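Local atomic coordinates of myosin-2 (Saccharomyces cerevisiae, PDB entry 6IXO), a protein that moves organelles and other cargo along actin cables, binding receptor proteins on the organelles through its globular tail domain. Residues A[78-86]-A[147-158]; A[37-48]-A[213-221]. All coordinates share one frame; numbering follows the deposited sequence.

In the fold
Both contacts belong to the globular cargo-binding tail of this class V myosin, an all-helical domain in which most of the modelled residues are helix and none strand. Contact 1 (78-86 with 147-158) is a buried helix-to-helix seam; contact 2 (37-48 with 213-221) lays an irregular loop on a helix end and is only partly buried. Their centres lie 24 Å apart and their nearest atoms about 10 Å, so they do not touch. Helix 134-180 of contact 1 is followed in the chain by helix 202-218 of contact 2, and helix 97-124 meets side chains of both. A sulfate, probably from the crystallisation liquor, binds at contact 2.

Contact 1 of 2, residues A[78-86]-A[147-158]; sequences LAQVLTTIQ and LKDDFEALSYNI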
loop_
_atom_site.group_PDB
_atom_site.type_symbol
_atom_site.label_atom_id
_atom_site.label_comp_id
_atom_site.label_asym_id
_atom_site.label_seq_id
_atom_site.Cartn_x
_atom_site.Cartn_y
_atom_site.Cartn_z
ATOM N N LEU A 78 17.605 2.438 19.139
ATOM C CA LEU A 78 17.187 2.001 17.805
ATOM C C LEU A 78 16.393 0.702 17.837
ATOM O O LEU A 78 15.407 0.563 17.121
ATOM C CB LEU A 78 18.400 1.814 16.902
ATOM C CG LEU A 78 19.079 3.102 16.500
ATOM C CD1 LEU A 78 20.483 2.805 15.933
ATOM C CD2 LEU A 78 18.239 3.877 15.554
ATOM N N ALA A 79 16.840 -0.260 18.641
ATOM C CA ALA A 79 16.110 -1.512 18.760
ATOM C C ALA A 79 14.684 -1.259 19.237
ATOM O O ALA A 79 13.746 -1.878 18.742
ATOM C CB ALA A 79 16.816 -2.449 19.700
ATOM N N GLN A 80 14.522 -0.352 20.195
ATOM C CA GLN A 80 13.193 0.045 20.651
ATOM C C GLN A 80 12.372 0.724 19.561
ATOM O O GLN A 80 11.162 0.447 19.409
ATOM C CB GLN A 80 13.298 0.991 21.837
ATOM C CG GLN A 80 13.738 0.314 23.107
ATOM C CD GLN A 80 12.573 0.017 24.007
ATOM O OE1 GLN A 80 11.519 -0.444 23.556
ATOM N NE2 GLN A 80 12.740 0.305 25.293
ATOM N N VAL A 81 13.017 1.627 18.821
ATOM C CA VAL A 81 12.337 2.335 17.740
ATOM C C VAL A 81 11.868 1.331 16.671
ATOM O O VAL A 81 10.711 1.364 16.240
ATOM C CB VAL A 81 13.248 3.417 17.100
ATOM C CG1 VAL A 81 12.713 3.826 15.729
ATOM C CG2 VAL A 81 13.307 4.621 18.008
ATOM N N LEU A 82 12.747 0.421 16.264
ATOM C CA LEU A 82 12.377 -0.523 15.187
ATOM C C LEU A 82 11.171 -1.399 15.596
ATOM O O LEU A 82 10.188 -1.558 14.828
ATOM C CB LEU A 82 13.582 -1.400 14.832
ATOM C CG LEU A 82 14.739 -0.646 14.168
ATOM C CD1 LEU A 82 16.053 -1.391 14.331
ATOM C CD2 LEU A 82 14.455 -0.449 12.713
ATOM N N THR A 83 11.258 -1.956 16.801
ATOM C CA THR A 83 10.225 -2.830 17.341
ATOM C C THR A 83 8.907 -2.090 17.431
ATOM O O THR A 83 7.855 -2.618 17.047
ATOM C CB THR A 83 10.588 -3.349 18.761
ATOM O OG1 THR A 83 11.813 -4.083 18.701
ATOM C CG2 THR A 83 9.473 -4.274 19.281
ATOM N N THR A 84 8.963 -0.865 17.950
ATOM C CA THR A 84 7.741 -0.123 18.229
ATOM C C THR A 84 7.041 0.263 16.937
ATOM O O THR A 84 5.811 0.132 16.809
ATOM C CB THR A 84 8.026 1.138 19.102
ATOM O OG1 THR A 84 8.553 0.714 20.368
ATOM C CG2 THR A 84 6.737 1.943 19.329
ATOM N N ILE A 85 7.798 0.727 15.959
ATOM C CA ILE A 85 7.137 1.149 14.720
ATOM C C ILE A 85 6.467 -0.060 14.077
ATOM O O ILE A 85 5.314 0.012 13.664
ATOM C CB ILE A 85 8.129 1.776 13.713
ATOM C CG1 ILE A 85 8.570 3.178 14.234
ATOM C CG2 ILE A 85 7.480 1.859 12.331
ATOM C CD1 ILE A 85 9.678 3.867 13.370
ATOM N N GLN A 86 7.186 -1.169 14.009
ATOM C CA GLN A 86 6.597 -2.340 13.346
ATOM C C GLN A 86 5.339 -2.757 14.105
ATOM O O GLN A 86 4.301 -3.059 13.505
ATOM C CB GLN A 86 7.591 -3.501 13.292
ATOM C CG GLN A 86 6.965 -4.755 12.611
ATOM C CD GLN A 86 7.985 -5.732 12.040
ATOM O OE1 GLN A 86 9.020 -5.344 11.468
ATOM N NE2 GLN A 86 7.686 -7.001 12.163
ATOM N N LEU A 147 22.362 -0.831 10.653
ATOM C CA LEU A 147 21.156 -0.030 10.865
ATOM C C LEU A 147 20.461 0.243 9.517
ATOM O O LEU A 147 19.202 0.181 9.396
ATOM C CB LEU A 147 21.506 1.267 11.599
ATOM C CG LEU A 147 20.273 2.169 11.736
ATOM C CD1 LEU A 147 19.189 1.459 12.542
ATOM C CD2 LEU A 147 20.640 3.525 12.370
ATOM N N LYS A 148 21.271 0.487 8.486
ATOM C CA LYS A 148 20.710 0.610 7.121
ATOM C C LYS A 148 19.923 -0.643 6.719
ATOM O O LYS A 148 18.749 -0.557 6.261
ATOM C CB LYS A 148 21.840 0.886 6.117
ATOM C CG LYS A 148 21.432 0.837 4.649
ATOM C CD LYS A 148 22.616 1.227 3.751
ATOM C CE LYS A 148 22.338 1.008 2.270
ATOM N NZ LYS A 148 22.112 -0.423 1.911
ATOM N N ASP A 149 20.535 -1.814 6.889
ATOM C CA ASP A 149 19.786 -3.072 6.658
ATOM C C ASP A 149 18.527 -3.204 7.513
ATOM O O ASP A 149 17.477 -3.650 7.013
ATOM C CB ASP A 149 20.664 -4.292 6.930
ATOM C CG ASP A 149 21.737 -4.494 5.871
ATOM O OD1 ASP A 149 21.634 -3.897 4.771
ATOM O OD2 ASP A 149 22.661 -5.282 6.142
ATOM N N ASP A 150 18.618 -2.845 8.790
ATOM C CA ASP A 150 17.435 -2.920 9.675
ATOM C C ASP A 150 16.299 -1.997 9.206
ATOM O O ASP A 150 15.122 -2.385 9.228
ATOM C CB ASP A 150 17.827 -2.571 11.124
ATOM C CG ASP A 150 18.703 -3.665 11.796
ATOM O OD1 ASP A 150 18.766 -4.791 11.276
ATOM O OD2 ASP A 150 19.335 -3.373 12.829
ATOM N N PHE A 151 16.610 -0.780 8.766
ATOM C CA PHE A 151 15.536 0.086 8.248
ATOM C C PHE A 151 15.009 -0.371 6.885
ATOM O O PHE A 151 13.835 -0.222 6.596
ATOM C CB PHE A 151 16.004 1.555 8.182
ATOM C CG PHE A 151 15.857 2.262 9.501
ATOM C CD1 PHE A 151 14.661 2.241 10.170
ATOM C CD2 PHE A 151 16.916 2.913 10.086
ATOM C CE1 PHE A 151 14.505 2.843 11.398
ATOM C CE2 PHE A 151 16.758 3.537 11.319
ATOM C CZ PHE A 151 15.547 3.471 11.974
ATOM N N GLU A 152 15.875 -0.934 6.060
ATOM C CA GLU A 152 15.416 -1.540 4.830
ATOM C C GLU A 152 14.417 -2.663 5.124
ATOM O O GLU A 152 13.323 -2.729 4.523
ATOM C CB GLU A 152 16.623 -2.062 4.059
ATOM C CG GLU A 152 16.287 -2.813 2.777
ATOM C CD GLU A 152 17.552 -3.339 2.084
ATOM O OE1 GLU A 152 18.059 -2.661 1.169
ATOM O OE2 GLU A 152 18.041 -4.425 2.463
ATOM N N ALA A 153 14.767 -3.521 6.082
ATOM C CA ALA A 153 13.865 -4.594 6.508
ATOM C C ALA A 153 12.576 -4.021 7.100
ATOM O O ALA A 153 11.461 -4.507 6.780
ATOM C CB ALA A 153 14.569 -5.543 7.528
ATOM N N LEU A 154 12.694 -2.990 7.938
ATOM C CA LEU A 154 11.491 -2.369 8.521
ATOM C C LEU A 154 10.527 -1.856 7.421
ATOM O O LEU A 154 9.312 -2.096 7.465
ATOM C CB LEU A 154 11.851 -1.206 9.444
ATOM C CG LEU A 154 10.675 -0.462 10.115
ATOM C CD1 LEU A 154 9.835 -1.423 10.995
ATOM C CD2 LEU A 154 11.207 0.697 11.002
ATOM N N SER A 155 11.080 -1.133 6.460
ATOM C CA SER A 155 10.287 -0.589 5.351
ATOM C C SER A 155 9.540 -1.738 4.633
ATOM O O SER A 155 8.327 -1.651 4.387
ATOM C CB SER A 155 11.205 0.156 4.379
ATOM O OG SER A 155 10.473 0.789 3.325
ATOM N N TYR A 156 10.270 -2.798 4.310
ATOM C CA TYR A 156 9.703 -3.991 3.657
ATOM C C TYR A 156 8.571 -4.588 4.473
ATOM O O TYR A 156 7.466 -4.892 3.945
ATOM C CB TYR A 156 10.801 -5.028 3.457
ATOM C CG TYR A 156 10.348 -6.287 2.727
ATOM C CD1 TYR A 156 10.393 -6.347 1.334
ATOM C CD2 TYR A 156 9.900 -7.406 3.426
ATOM C CE1 TYR A 156 9.993 -7.490 0.645
ATOM C CE2 TYR A 156 9.482 -8.585 2.732
ATOM C CZ TYR A 156 9.538 -8.598 1.350
ATOM O OH TYR A 156 9.165 -9.715 0.643
ATOM N N ASN A 157 8.850 -4.774 5.759
ATOM C CA ASN A 157 7.903 -5.360 6.696
ATOM C C ASN A 157 6.657 -4.534 6.800
ATOM O O ASN A 157 5.553 -5.071 6.651
ATOM C CB ASN A 157 8.546 -5.539 8.103
ATOM C CG ASN A 157 9.562 -6.624 8.102
ATOM O OD1 ASN A 157 9.692 -7.335 7.089
ATOM N ND2 ASN A 157 10.303 -6.784 9.210
ATOM N N ILE A 158 6.785 -3.234 7.040
ATOM C CA ILE A 158 5.549 -2.477 7.272
ATOM C C ILE A 158 4.805 -2.280 5.930
ATOM O O ILE A 158 3.581 -2.185 5.914
ATOM C CB ILE A 158 5.778 -1.102 7.988
ATOM C CG1 ILE A 158 6.660 -0.137 7.187
ATOM C CG2 ILE A 158 6.282 -1.333 9.401
ATOM C CD1 ILE A 158 6.372 1.320 7.588
#
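Leu82 lays CD2 against the Phe151 ring, 3.5 Å from CE1, in an oblique approach, and the same methyl meets Leu154 CD2 at 3.8 Å. Its other branch, CD1, rests on CB of Asp150 at the more exposed margin. At the N-terminal end of the seam the isobutyl groups of Leu78 and Leu147 cross at about a right angle, with CD1 of Leu78 3.6 Å from CD2 of Leu147. Leu154 divides its two methyls: with CG anti to the backbone N (chi1 180°), CD2 faces Leu82 and CG2 of Ile85, whereas CD1 packs on CB of Gln86 at 3.8 Å. One polar bond closes the far end: Asn157 ND2 donates to Gln86 OE1 over 3.0 Å, with an N-H...O angle of 153°. The two amide planes stand perpendicular, and the donor is tilted from the carbonyl plane of Gln86. Val115 of helix 97-124 touches both Leu147 and Phe151, while Leu62 of helix 53-67 reaches Leu78 and Leu147. The axes of segments 78-86 and 147-158 come within 10.6 Å and run 8° from parallel, so that here helices 71-90 and 134-180 form a leucine-rich side-by-side pair within the helical bundle of the myosin V globular tail.

Contact 2 of 2, residues A[37-48]-A[213-221]; sequences VPDAGVAIQLSK and YWCMKSFHI. With SO4 (sulfate ion), chain B.
Gly41 N donates to Ser218 OG across 3.3 Å in a nearly straight bond (173°), tying the loop to the last turn of the helix. Water 1, which donates to Ile44 O, also bonds to Ser218 OG. Water 2 donates a hydrogen bond to Ser218 O and accepts one from Leu46 N. The carbonyl of Leu46 takes the short bond from His220 NE2, 2.7 Å; the acceptor lies in the imidazole plane, but the donor stands 42° out of the carbonyl plane. His220, at positive phi, is the C-prime residue of a Schellman motif, in which Ile221 N bonds to Met216 O and His220 N to Lys217 O; Lys48 CG covers one face of its ring. Val42 CA sits over the six-membered ring of Trp214, 3.8 Å from its centroid, while NE1 of Trp214 bonds weakly to sulfate O2 and O4. A leucine in place of Trp214 would probably leave Val42 without its aromatic platform and the sulfate without this donor. Phe219 takes Leu46 CD1 at its edge, 3.7 Å from CE1; Val37 CG1 approaches obliquely, 3.4 Å from Phe219 CZ. Thus the loop between helices 20-32 and 48-51 covers the C-terminal end of helix 202-218, with Phe219 also touching Val102 of helix 97-124 and Val51 of helix 48-51.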
loop_
_atom_site.group_PDB
_atom_site.type_symbol
_atom_site.label_atom_id
_atom_site.label_comp_id
_atom_site.label_asym_id
_atom_site.label_seq_id
_atom_site.Cartn_x
_atom_site.Cartn_y
_atom_site.Cartn_z
ATOM N N VAL A 37 -1.862 11.712 12.880
ATOM C CA VAL A 37 -1.677 11.895 11.461
ATOM C C VAL A 37 -2.288 13.236 11.059
ATOM O O VAL A 37 -3.346 13.594 11.553
ATOM C CB VAL A 37 -2.353 10.706 10.667
ATOM C CG1 VAL A 37 -2.170 10.897 9.206
ATOM C CG2 VAL A 37 -1.734 9.384 11.077
ATOM N N PRO A 38 -1.637 13.997 10.172
ATOM C CA PRO A 38 -2.327 15.219 9.711
ATOM C C PRO A 38 -3.411 14.936 8.670
ATOM O O PRO A 38 -3.401 13.864 8.082
ATOM C CB PRO A 38 -1.205 16.041 9.084
ATOM C CG PRO A 38 -0.196 15.017 8.661
ATOM C CD PRO A 38 -0.234 13.954 9.731
ATOM N N ASP A 39 -4.294 15.903 8.417
ATOM C CA ASP A 39 -5.391 15.740 7.453
ATOM C C ASP A 39 -4.950 15.660 5.982
ATOM O O ASP A 39 -4.054 16.386 5.559
ATOM C CB ASP A 39 -6.386 16.890 7.621
ATOM C CG ASP A 39 -7.596 16.496 8.438
ATOM O OD1 ASP A 39 -7.621 15.356 8.952
ATOM O OD2 ASP A 39 -8.519 17.328 8.571
ATOM N N ALA A 40 -5.601 14.794 5.200
ATOM C CA ALA A 40 -5.303 14.674 3.765
ATOM C C ALA A 40 -6.526 14.969 2.861
ATOM O O ALA A 40 -7.673 14.764 3.269
ATOM C CB ALA A 40 -4.757 13.302 3.462
ATOM N N GLY A 41 -6.270 15.447 1.640
ATOM C CA GLY A 41 -7.334 15.838 0.729
ATOM C C GLY A 41 -7.001 16.997 -0.197
ATOM O O GLY A 41 -5.924 17.615 -0.103
ATOM N N VAL A 42 -7.960 17.321 -1.066
ATOM C CA VAL A 42 -7.748 18.251 -2.177
ATOM C C VAL A 42 -7.323 19.671 -1.765
ATOM O O VAL A 42 -6.440 20.255 -2.396
ATOM C CB VAL A 42 -9.023 18.350 -3.073
ATOM C CG1 VAL A 42 -10.272 18.609 -2.234
ATOM C CG2 VAL A 42 -8.846 19.424 -4.148
ATOM N N ALA A 43 -7.929 20.221 -0.717
ATOM C CA ALA A 43 -7.638 21.600 -0.326
ATOM C C ALA A 43 -6.585 21.682 0.780
ATOM O O ALA A 43 -6.479 22.690 1.482
ATOM C CB ALA A 43 -8.915 22.302 0.109
ATOM N N ILE A 44 -5.793 20.627 0.918
ATOM C CA ILE A 44 -4.842 20.541 2.015
ATOM C C ILE A 44 -3.393 20.711 1.568
ATOM O O ILE A 44 -2.938 20.078 0.618
ATOM C CB ILE A 44 -5.007 19.206 2.752
ATOM C CG1 ILE A 44 -6.351 19.223 3.485
ATOM C CG2 ILE A 44 -3.835 18.960 3.692
ATOM C CD1 ILE A 44 -6.557 18.077 4.372
ATOM N N GLN A 45 -2.675 21.582 2.267
ATOM C CA GLN A 45 -1.289 21.864 1.927
ATOM C C GLN A 45 -0.380 21.626 3.128
ATOM O O GLN A 45 -0.185 22.498 3.967
ATOM C CB GLN A 45 -1.157 23.297 1.402
ATOM C CG GLN A 45 -1.878 23.502 0.066
ATOM C CD GLN A 45 -1.941 24.959 -0.369
ATOM O OE1 GLN A 45 -1.433 25.850 0.315
ATOM N NE2 GLN A 45 -2.575 25.206 -1.513
ATOM N N LEU A 46 0.158 20.418 3.205
ATOM C CA LEU A 46 1.063 20.040 4.288
ATOM C C LEU A 46 2.494 20.273 3.912
ATOM O O LEU A 46 2.915 19.905 2.815
ATOM C CB LEU A 46 0.894 18.559 4.647
ATOM C CG LEU A 46 -0.500 18.169 5.086
ATOM C CD1 LEU A 46 -0.551 16.668 5.362
ATOM C CD2 LEU A 46 -0.862 18.969 6.316
ATOM N N SER A 47 3.256 20.863 4.824
ATOM C CA SER A 47 4.700 20.848 4.683
ATOM C C SER A 47 5.211 19.446 5.012
ATOM O O SER A 47 4.520 18.656 5.668
ATOM C CB SER A 47 5.350 21.876 5.601
ATOM O OG SER A 47 5.215 21.433 6.937
ATOM N N LYS A 48 6.427 19.132 4.579
ATOM C CA LYS A 48 6.970 17.808 4.839
ATOM C C LYS A 48 7.178 17.617 6.335
ATOM O O LYS A 48 7.032 16.511 6.830
ATOM C CB LYS A 48 8.269 17.586 4.060
ATOM C CG LYS A 48 8.004 17.394 2.573
ATOM C CD LYS A 48 9.260 17.301 1.723
ATOM C CE LYS A 48 8.879 17.129 0.251
ATOM N NZ LYS A 48 10.059 17.015 -0.649
ATOM N N TYR A 213 -5.123 7.512 -2.776
ATOM C CA TYR A 213 -4.575 8.571 -3.625
ATOM C C TYR A 213 -4.244 9.848 -2.870
ATOM O O TYR A 213 -3.110 10.396 -2.982
ATOM C CB TYR A 213 -5.594 8.886 -4.753
ATOM C CG TYR A 213 -5.161 10.061 -5.612
ATOM C CD1 TYR A 213 -4.310 9.874 -6.693
ATOM C CD2 TYR A 213 -5.617 11.346 -5.349
ATOM C CE1 TYR A 213 -3.929 10.933 -7.501
ATOM C CE2 TYR A 213 -5.243 12.420 -6.153
ATOM C CZ TYR A 213 -4.394 12.202 -7.224
ATOM O OH TYR A 213 -4.017 13.243 -8.035
ATOM N N TRP A 214 -5.215 10.368 -2.108
ATOM C CA TRP A 214 -5.015 11.692 -1.483
ATOM C C TRP A 214 -4.036 11.653 -0.308
ATOM O O TRP A 214 -3.311 12.624 -0.088
ATOM C CB TRP A 214 -6.350 12.278 -1.033
ATOM C CG TRP A 214 -7.068 12.880 -2.169
ATOM C CD1 TRP A 214 -8.224 12.418 -2.776
ATOM C CD2 TRP A 214 -6.651 14.029 -2.914
ATOM N NE1 TRP A 214 -8.551 13.250 -3.825
ATOM C CE2 TRP A 214 -7.602 14.238 -3.931
ATOM C CE3 TRP A 214 -5.560 14.908 -2.811
ATOM C CZ2 TRP A 214 -7.500 15.293 -4.845
ATOM C CZ3 TRP A 214 -5.463 15.948 -3.707
ATOM C CH2 TRP A 214 -6.425 16.133 -4.716
ATOM N N CYS A 215 -3.986 10.528 0.427
ATOM C CA CYS A 215 -3.009 10.385 1.538
ATOM C C CYS A 215 -1.604 10.353 0.971
ATOM O O CYS A 215 -0.677 11.025 1.477
ATOM C CB CYS A 215 -3.297 9.103 2.375
ATOM S SG CYS A 215 -4.730 9.337 3.462
ATOM N N MET A 216 -1.428 9.588 -0.103
ATOM C CA MET A 216 -0.125 9.543 -0.769
ATOM C C MET A 216 0.272 10.862 -1.381
ATOM O O MET A 216 1.434 11.297 -1.256
ATOM C CB MET A 216 -0.118 8.456 -1.828
ATOM C CG MET A 216 -0.238 7.104 -1.144
ATOM S SD MET A 216 0.672 5.884 -2.045
ATOM C CE MET A 216 0.456 4.458 -0.988
ATOM N N LYS A 217 -0.678 11.524 -2.034
ATOM C CA LYS A 217 -0.396 12.857 -2.577
ATOM C C LYS A 217 -0.053 13.893 -1.482
ATOM O O LYS A 217 0.965 14.636 -1.559
ATOM C CB LYS A 217 -1.606 13.333 -3.408
ATOM C CG LYS A 217 -1.335 14.632 -4.133
ATOM C CD LYS A 217 -2.239 14.834 -5.344
ATOM C CE LYS A 217 -1.736 16.041 -6.165
ATOM N NZ LYS A 217 -2.369 16.127 -7.518
ATOM N N SER A 218 -0.903 13.948 -0.458
ATOM C CA SER A 218 -0.758 14.979 0.568
ATOM C C SER A 218 0.466 14.709 1.403
ATOM O O SER A 218 1.084 15.662 1.905
ATOM C CB SER A 218 -1.969 15.065 1.486
ATOM O OG SER A 218 -3.129 15.491 0.785
ATOM N N PHE A 219 0.810 13.426 1.576
ATOM C CA PHE A 219 1.948 13.091 2.446
ATOM C C PHE A 219 3.244 13.016 1.662
ATOM O O PHE A 219 4.232 12.477 2.170
ATOM C CB PHE A 219 1.734 11.762 3.198
ATOM C CG PHE A 219 0.609 11.802 4.197
ATOM C CD1 PHE A 219 -0.113 12.978 4.413
ATOM C CD2 PHE A 219 0.240 10.646 4.897
ATOM C CE1 PHE A 219 -1.179 13.020 5.310
ATOM C CE2 PHE A 219 -0.815 10.679 5.795
ATOM C CZ PHE A 219 -1.531 11.877 6.003
ATOM N N HIS A 220 3.222 13.539 0.431
ATOM C CA HIS A 220 4.405 13.645 -0.416
ATOM C C HIS A 220 5.050 12.291 -0.682
ATOM O O HIS A 220 6.254 12.156 -0.651
ATOM C CB HIS A 220 5.429 14.609 0.230
ATOM C CG HIS A 220 4.821 15.906 0.663
ATOM N ND1 HIS A 220 4.395 16.859 -0.237
ATOM C CD2 HIS A 220 4.541 16.394 1.894
ATOM C CE1 HIS A 220 3.897 17.889 0.424
ATOM N NE2 HIS A 220 3.973 17.634 1.717
ATOM N N ILE A 221 4.243 11.283 -0.949
ATOM C CA ILE A 221 4.779 9.959 -1.234
ATOM C C ILE A 221 5.124 9.862 -2.698
ATOM O O ILE A 221 4.351 10.300 -3.547
ATOM C CB ILE A 221 3.769 8.835 -0.905
ATOM C CG1 ILE A 221 3.417 8.860 0.573
ATOM C CG2 ILE A 221 4.363 7.470 -1.272
ATOM C CD1 ILE A 221 4.622 8.654 1.458
HETATM S S SO4 B . -10.883 13.362 -6.685
HETATM O O1 SO4 B . -11.765 12.610 -7.573
HETATM O O2 SO4 B . -11.454 13.407 -5.341
HETATM O O3 SO4 B . -10.720 14.718 -7.202
HETATM O O4 SO4 B . -9.581 12.711 -6.628
HETATM O O HOH W 1 -2.443 17.922 -1.114
HETATM O O HOH W 2 0.526 18.211 1.269
#